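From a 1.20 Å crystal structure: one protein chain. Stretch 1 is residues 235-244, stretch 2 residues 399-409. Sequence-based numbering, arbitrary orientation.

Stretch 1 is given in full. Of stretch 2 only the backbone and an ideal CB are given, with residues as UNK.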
ATOM      1  N   GLY A 235     -15.379  -7.801 -12.141  1.00 16.26           N
ATOM      2  CA  GLY A 235     -13.967  -7.535 -11.903  1.00 15.94           C
ATOM      3  C   GLY A 235     -13.157  -8.804 -11.702  1.00 14.88           C
ATOM      4  O   GLY A 235     -12.032  -8.919 -12.197  1.00 14.92           O
ATOM      5  N   PHE A 236     -13.716  -9.773 -10.974  1.00 15.21           N
ATOM      6  CA  PHE A 236     -13.007 -11.026 -10.745  1.00 15.17           C
ATOM      7  C   PHE A 236     -12.991 -11.884 -11.989  1.00 15.54           C
ATOM      8  O   PHE A 236     -12.015 -12.603 -12.221  1.00 15.92           O
ATOM      9  CB  PHE A 236     -13.597 -11.756  -9.549  1.00 15.11           C
ATOM     10  CG  PHE A 236     -13.273 -11.088  -8.254  1.00 13.97           C
ATOM     11  CD1 PHE A 236     -12.003 -11.178  -7.709  1.00 13.75           C
ATOM     12  CD2 PHE A 236     -14.208 -10.306  -7.609  1.00 14.60           C
ATOM     13  CE1 PHE A 236     -11.686 -10.529  -6.520  1.00 14.47           C
ATOM     14  CE2 PHE A 236     -13.888  -9.665  -6.424  1.00 14.68           C
ATOM     15  CZ  PHE A 236     -12.623  -9.775  -5.884  1.00 14.93           C
ATOM     16  N   LYS A 237     -14.046 -11.806 -12.809  1.00 16.29           N
ATOM     17  CA  LYS A 237     -14.005 -12.454 -14.115  1.00 17.93           C
ATOM     18  C   LYS A 237     -12.871 -11.907 -14.970  1.00 17.21           C
ATOM     19  O   LYS A 237     -12.166 -12.672 -15.635  1.00 17.82           O
ATOM     20  CB  LYS A 237     -15.351 -12.334 -14.836  1.00 20.61           C
ATOM     21  CG  LYS A 237     -16.434 -13.189 -14.171  1.00 25.23           C
ATOM     22  CD  LYS A 237     -17.766 -13.230 -14.910  1.00 30.33           C
ATOM     23  CE  LYS A 237     -17.490 -13.417 -16.387  1.00 33.77           C
ATOM     24  NZ  LYS A 237     -18.573 -13.629 -17.346  1.00 36.30           N
ATOM     25  N   ARG A 238     -12.686 -10.595 -14.985  1.00 16.76           N
ATOM     26  CA  ARG A 238     -11.589 -10.026 -15.758  1.00 16.53           C
ATOM     27  C   ARG A 238     -10.225 -10.426 -15.191  1.00 15.76           C
ATOM     28  O   ARG A 238      -9.286 -10.679 -15.955  1.00 15.32           O
ATOM     29  CB  ARG A 238     -11.741  -8.507 -15.835  1.00 17.01           C
ATOM     30  CG  ARG A 238     -12.916  -8.033 -16.699  1.00 18.15           C
ATOM     31  CD  ARG A 238     -13.195  -6.568 -16.480  1.00 18.98           C
ATOM     32  NE  ARG A 238     -14.490  -6.145 -17.003  1.00 19.51           N
ATOM     33  CZ  ARG A 238     -14.703  -5.493 -18.130  1.00 21.36           C
ATOM     34  NH1 ARG A 238     -13.703  -5.113 -18.913  1.00 22.00           N
ATOM     35  NH2 ARG A 238     -15.946  -5.165 -18.435  1.00 22.10           N
ATOM     36  N   LEU A 239     -10.082 -10.446 -13.862  1.00 15.03           N
ATOM     37  CA  LEU A 239      -8.821 -10.879 -13.263  1.00 14.89           C
ATOM     38  C   LEU A 239      -8.482 -12.291 -13.713  1.00 16.05           C
ATOM     39  O   LEU A 239      -7.355 -12.576 -14.129  1.00 16.42           O
ATOM     40  CB  LEU A 239      -8.925 -10.842 -11.740  1.00 15.46           C
ATOM     41  CG  LEU A 239      -7.686 -11.253 -10.942  1.00 15.65           C
ATOM     42  CD1 LEU A 239      -6.496 -10.329 -11.178  1.00 16.48           C
ATOM     43  CD2 LEU A 239      -8.030 -11.310  -9.467  1.00 15.51           C
ATOM     44  N   LYS A 240      -9.461 -13.192 -13.631  1.00 16.68           N
ATOM     45  CA  LYS A 240      -9.259 -14.557 -14.092  1.00 18.01           C
ATOM     46  C   LYS A 240      -8.903 -14.593 -15.574  1.00 18.29           C
ATOM     47  O   LYS A 240      -7.998 -15.332 -15.977  1.00 18.78           O
ATOM     48  CB  LYS A 240     -10.522 -15.367 -13.785  1.00 19.91           C
ATOM     49  CG  LYS A 240     -10.481 -16.837 -14.149  1.00 23.31           C
ATOM     50  CD  LYS A 240      -9.296 -17.559 -13.535  1.00 25.54           C
ATOM     51  CE  LYS A 240      -9.316 -19.046 -13.860  1.00 28.41           C
ATOM     52  NZ  LYS A 240      -8.151 -19.730 -13.249  1.00 29.69           N
ATOM     53  N   ASP A 241      -9.561 -13.766 -16.395  1.00 17.91           N
ATOM     54  CA  ASP A 241      -9.267 -13.778 -17.826  1.00 18.78           C
ATOM     55  C   ASP A 241      -7.837 -13.321 -18.108  1.00 17.31           C
ATOM     56  O   ASP A 241      -7.190 -13.844 -19.018  1.00 18.25           O
ATOM     57  CB  ASP A 241     -10.281 -12.932 -18.611  1.00 20.76           C
ATOM     58  CG  ASP A 241     -10.281 -13.260 -20.107  1.00 21.87           C
ATOM     59  OD1 ASP A 241     -10.620 -14.418 -20.468  1.00 23.45           O
ATOM     60  OD2 ASP A 241      -9.939 -12.374 -20.924  1.00 22.57           O
ATOM     61  N   LEU A 242      -7.308 -12.382 -17.324  1.00 16.38           N
ATOM     62  CA  LEU A 242      -5.924 -11.968 -17.522  1.00 14.85           C
ATOM     63  C   LEU A 242      -4.965 -13.132 -17.301  1.00 16.09           C
ATOM     64  O   LEU A 242      -3.936 -13.236 -17.976  1.00 17.60           O
ATOM     65  CB  LEU A 242      -5.571 -10.854 -16.543  1.00 14.52           C
ATOM     66  CG  LEU A 242      -6.223  -9.488 -16.748  1.00 14.75           C
ATOM     67  CD1 LEU A 242      -5.850  -8.571 -15.603  1.00 15.22           C
ATOM     68  CD2 LEU A 242      -5.828  -8.867 -18.078  1.00 15.07           C
ATOM     69  N   LYS A 243      -5.247 -13.977 -16.309  1.00 16.65           N
ATOM     70  CA  LYS A 243      -4.419 -15.158 -16.081  1.00 18.32           C
ATOM     71  C   LYS A 243      -4.636 -16.202 -17.172  1.00 19.93           C
ATOM     72  O   LYS A 243      -3.662 -16.763 -17.687  1.00 20.41           O
ATOM     73  CB  LYS A 243      -4.736 -15.731 -14.696  1.00 18.95           C
ATOM     74  CG  LYS A 243      -3.955 -16.980 -14.248  1.00 21.71           C
ATOM     75  CD  LYS A 243      -2.497 -16.695 -13.919  1.00 24.60           C
ATOM     76  CE  LYS A 243      -1.745 -17.975 -13.552  1.00 26.42           C
ATOM     77  NZ  LYS A 243      -1.581 -18.916 -14.708  1.00 27.70           N
ATOM     78  N   ASP A 244      -5.903 -16.456 -17.544  1.00 20.68           N
ATOM     79  CA  ASP A 244      -6.217 -17.462 -18.563  1.00 22.16           C
ATOM     80  C   ASP A 244      -5.510 -17.169 -19.876  1.00 21.40           C
ATOM     81  O   ASP A 244      -5.115 -18.093 -20.602  1.00 22.68           O
ATOM     82  CB  ASP A 244      -7.726 -17.491 -18.840  1.00 23.42           C
ATOM     83  CG  ASP A 244      -8.524 -18.139 -17.730  1.00 24.63           C
ATOM     84  OD1 ASP A 244      -7.927 -18.893 -16.937  1.00 24.46           O
ATOM     85  OD2 ASP A 244      -9.755 -17.889 -17.647  1.00 25.65           O
ATOM     86  N   UNK A 399      -9.257 -13.550   3.820  1.00 12.21           N
ATOM     87  CA  UNK A 399     -10.021 -14.483   3.004  1.00 13.18           C
ATOM     88  C   UNK A 399      -9.918 -14.128   1.525  1.00 12.60           C
ATOM     89  O   UNK A 399      -9.817 -15.023   0.673  1.00 13.78           O
ATOM     90  CB  UNK A 399     -11.487 -14.497   3.443  1.00 13.18           C
ATOM     91  N   UNK A 400      -9.948 -12.835   1.181  1.00 11.59           N
ATOM     92  CA  UNK A 400      -9.794 -12.472  -0.227  1.00 11.60           C
ATOM     93  C   UNK A 400      -8.417 -12.866  -0.744  1.00 11.05           C
ATOM     94  O   UNK A 400      -8.288 -13.350  -1.873  1.00 11.67           O
ATOM     95  CB  UNK A 400     -10.018 -10.971  -0.420  1.00 11.60           C
ATOM     96  N   UNK A 401      -7.368 -12.655   0.058  1.00 11.21           N
ATOM     97  CA  UNK A 401      -6.016 -13.060  -0.333  1.00 11.40           C
ATOM     98  C   UNK A 401      -5.963 -14.537  -0.696  1.00 11.94           C
ATOM     99  O   UNK A 401      -5.441 -14.916  -1.755  1.00 13.07           O
ATOM    100  CB  UNK A 401      -5.024 -12.765   0.794  1.00 11.40           C
ATOM    101  N   UNK A 402      -6.476 -15.391   0.189  1.00 12.62           N
ATOM    102  CA  UNK A 402      -6.520 -16.821  -0.111  1.00 14.29           C
ATOM    103  C   UNK A 402      -7.341 -17.095  -1.356  1.00 13.74           C
ATOM    104  O   UNK A 402      -6.978 -17.953  -2.178  1.00 14.77           O
ATOM    105  CB  UNK A 402      -7.093 -17.600   1.074  1.00 14.29           C
ATOM    106  N   UNK A 403      -8.497 -16.434  -1.465  1.00 13.82           N
ATOM    107  CA  UNK A 403      -9.419 -16.704  -2.564  1.00 14.79           C
ATOM    108  C   UNK A 403      -8.833 -16.322  -3.913  1.00 14.48           C
ATOM    109  O   UNK A 403      -9.020 -17.053  -4.893  1.00 15.77           O
ATOM    110  CB  UNK A 403     -10.734 -15.954  -2.343  1.00 14.79           C
ATOM    111  N   UNK A 404      -8.128 -15.183  -3.997  1.00 13.80           N
ATOM    112  CA  UNK A 404      -7.580 -14.793  -5.297  1.00 13.90           C
ATOM    113  C   UNK A 404      -6.412 -15.695  -5.680  1.00 14.95           C
ATOM    114  O   UNK A 404      -6.185 -15.957  -6.862  1.00 15.38           O
ATOM    115  CB  UNK A 404      -7.133 -13.330  -5.275  1.00 13.90           C
ATOM    116  N   UNK A 405      -5.674 -16.214  -4.702  1.00 14.14           N
ATOM    117  CA  UNK A 405      -4.658 -17.211  -5.013  1.00 15.12           C
ATOM    118  C   UNK A 405      -5.311 -18.472  -5.565  1.00 16.48           C
ATOM    119  O   UNK A 405      -4.838 -19.046  -6.558  1.00 18.04           O
ATOM    120  CB  UNK A 405      -3.825 -17.539  -3.772  1.00 15.12           C
ATOM    121  N   UNK A 406      -6.421 -18.896  -4.953  1.00 17.15           N
ATOM    122  CA  UNK A 406      -7.177 -20.045  -5.441  1.00 18.22           C
ATOM    123  C   UNK A 406      -7.772 -19.774  -6.813  1.00 18.67           C
ATOM    124  O   UNK A 406      -7.783 -20.663  -7.667  1.00 19.62           O
ATOM    125  CB  UNK A 406      -8.287 -20.411  -4.453  1.00 18.22           C
ATOM    126  N   UNK A 407      -8.284 -18.560  -7.039  1.00 18.82           N
ATOM    127  CA  UNK A 407      -8.794 -18.196  -8.357  1.00 18.86           C
ATOM    128  C   UNK A 407      -7.709 -18.333  -9.419  1.00 19.09           C
ATOM    129  O   UNK A 407      -7.933 -18.929 -10.480  1.00 20.97           O
ATOM    130  CB  UNK A 407      -9.340 -16.767  -8.342  1.00 18.86           C
ATOM    131  N   UNK A 408      -6.528 -17.752  -9.164  1.00 19.07           N
ATOM    132  CA  UNK A 408      -5.471 -17.790 -10.168  1.00 20.20           C
ATOM    133  C   UNK A 408      -4.954 -19.204 -10.385  1.00 21.26           C
ATOM    134  O   UNK A 408      -4.496 -19.531 -11.485  1.00 22.86           O
ATOM    135  CB  UNK A 408      -4.318 -16.871  -9.758  1.00 20.20           C
ATOM    136  N   UNK A 409      -5.048 -20.060  -9.367  1.00 21.09           N
ATOM    137  CA  UNK A 409      -4.697 -21.467  -9.461  1.00 22.86           C
ATOM    138  C   UNK A 409      -5.779 -22.390  -9.982  1.00 24.17           C
ATOM    139  O   UNK A 409      -5.543 -23.600 -10.098  1.00 26.60           O
ATOM    140  CB  UNK A 409      -4.265 -21.961  -8.079  1.00 22.86           C
TER

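Backbone angles place 399 to 408 in a helix, whose axis passes that of the helix 235-244 at 10.2 Å and 44° between N-to-C directions. The CA atoms draw together along the chain: 8.6 Å from the CA of Phe 236 to the CA of 404, but 6.3 Å from the CA of Lys 240 to the CA of 408.

At 399 the ideal CB has nothing of stretch 1 within 5.5 Å, so the visible atoms select no side chain beyond one a helix tolerates. The deposited residue is Thr 399, which makes no contact across the stretches.

At 400 CA-to-CB points sideways and the CB again finds no neighbour within 5.5 Å, yet the Phe 236 ring lies farther on. A long apolar chain, leucine, isoleucine or methionine, could reach it; alanine would stop short. Leu 400, with chi1 t and chi2 p, brings CD1 to 3.8 Å from CZ of Phe 236.

Positions 401, 402 and 403 are out of reach of stretch 1, which leaves their identities open. They are Glu 401, Gln 402 and Ser 403; the OG of Ser 403 donates a hydrogen bond of 2.7 Å to the O of Thr 399, one helical turn back.

At 404 CA-to-CB points toward stretch 1, and the ideal CB lies 4.7 Å from CD2 of Leu 239 and 5.5 Å from CE1 of Phe 236. Two hydrocarbon neighbours and no polar partner favour a compact apolar residue: valine, isoleucine, perhaps alanine with looser packing. Val 404 sets CG1 at the edge of the Phe 236 ring, 4.0 Å from CE1, and the same CG1 is 4.4 Å from CD2 of Leu 239.

Positions 405 and 406 are again out of reach and unconstrained here; they are Gln 405 and Glu 406.

At 407 CA-to-CB points toward stretch 1, with the CD of Lys 240 5.3 Å from the ideal CB and Phe 236 and Leu 239 beyond. Leucine or methionine could span this gap. Leu 407 (chi1 t, chi2 p) places CD2 4.1 Å from CD2 of Leu 239 and 4.3 Å from CD1 of Phe 236, while its CD1 lies 3.9 Å from the CD of Lys 240. The backbone contributes independently of side-chain identity: NZ of Lys 240 donates a 2.9 Å hydrogen bond to the O of Leu 407.

At 408 CA-to-CB points sideways, but the ideal CB is just 4.5 Å from CG of Lys 243. Aliphatic methylenes and nearby Leu 239 suit leucine, isoleucine or methionine. Leu 408, with chi1 m and chi2 t, turns its end nearer: CD2 comes to 4.0 Å from CB of Lys 243 and 4.3 Å from CG of Leu 239.

At 409 CA-to-CB would point away, and phi/psi of -85/-1° is open to most residues. Gly 409 is deposited; its N still donates a 3.0 Å hydrogen bond to the O of Gln 405.

Stretch 2 (399-409) TLEQSVQELLG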
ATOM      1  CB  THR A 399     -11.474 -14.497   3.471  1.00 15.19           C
ATOM      2  OG1 THR A 399     -11.537 -14.890   4.847  1.00 15.91           O
ATOM      3  CG2 THR A 399     -12.306 -15.479   2.665  1.00 16.25           C
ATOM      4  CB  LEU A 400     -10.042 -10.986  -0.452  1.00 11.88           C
ATOM      5  CG  LEU A 400     -10.075 -10.567  -1.921  1.00 12.52           C
ATOM      6  CD1 LEU A 400     -11.231 -11.223  -2.681  1.00 12.88           C
ATOM      7  CD2 LEU A 400     -10.146  -9.060  -2.050  1.00 13.62           C
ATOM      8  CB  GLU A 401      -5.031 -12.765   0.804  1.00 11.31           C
ATOM      9  CG  GLU A 401      -4.836 -11.304   1.042  1.00 10.71           C
ATOM     10  CD  GLU A 401      -4.077 -10.973   2.313  1.00 12.12           C
ATOM     11  OE1 GLU A 401      -3.598 -11.904   3.015  1.00 14.34           O
ATOM     12  OE2 GLU A 401      -3.951  -9.775   2.620  1.00 11.57           O
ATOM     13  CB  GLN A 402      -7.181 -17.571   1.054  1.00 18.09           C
ATOM     14  CG  GLN A 402      -6.406 -17.637   2.351  1.00 24.48           C
ATOM     15  CD  GLN A 402      -4.964 -18.062   2.183  1.00 29.90           C
ATOM     16  OE1 GLN A 402      -4.047 -17.282   2.425  1.00 32.73           O
ATOM     17  NE2 GLN A 402      -4.755 -19.317   1.787  1.00 31.43           N
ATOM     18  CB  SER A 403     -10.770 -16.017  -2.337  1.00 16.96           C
ATOM     19  OG  SER A 403     -11.356 -16.411  -1.102  1.00 17.57           O
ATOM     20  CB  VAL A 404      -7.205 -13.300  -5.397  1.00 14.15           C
ATOM     21  CG1 VAL A 404      -8.439 -12.398  -5.260  1.00 14.60           C
ATOM     22  CG2 VAL A 404      -6.091 -12.891  -4.405  1.00 12.87           C
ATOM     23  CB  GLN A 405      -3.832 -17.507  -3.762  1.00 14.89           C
ATOM     24  CG  GLN A 405      -2.862 -16.398  -3.377  1.00 14.93           C
ATOM     25  CD  GLN A 405      -2.162 -16.663  -2.067  1.00 14.99           C
ATOM     26  OE1 GLN A 405      -2.726 -17.265  -1.153  1.00 16.10           O
ATOM     27  NE2 GLN A 405      -0.916 -16.234  -1.968  1.00 15.65           N
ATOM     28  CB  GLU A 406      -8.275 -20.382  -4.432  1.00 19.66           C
ATOM     29  CG  GLU A 406      -7.720 -20.924  -3.138  1.00 20.70           C
ATOM     30  CD  GLU A 406      -8.739 -20.996  -2.013  1.00 23.41           C
ATOM     31  OE1 GLU A 406      -8.325 -21.261  -0.872  1.00 25.88           O
ATOM     32  OE2 GLU A 406      -9.935 -20.753  -2.254  1.00 25.13           O
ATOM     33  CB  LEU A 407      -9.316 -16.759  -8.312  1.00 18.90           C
ATOM     34  CG  LEU A 407      -9.892 -16.181  -9.611  1.00 20.38           C
ATOM     35  CD1 LEU A 407     -11.097 -16.954 -10.077  1.00 22.48           C
ATOM     36  CD2 LEU A 407     -10.256 -14.712  -9.454  1.00 22.28           C
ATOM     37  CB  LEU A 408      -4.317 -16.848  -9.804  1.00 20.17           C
ATOM     38  CG  LEU A 408      -4.592 -15.340  -9.775  1.00 19.93           C
ATOM     39  CD1 LEU A 408      -3.284 -14.533  -9.808  1.00 20.02           C
ATOM     40  CD2 LEU A 408      -5.509 -14.943 -10.901  1.00 21.39           C
TER
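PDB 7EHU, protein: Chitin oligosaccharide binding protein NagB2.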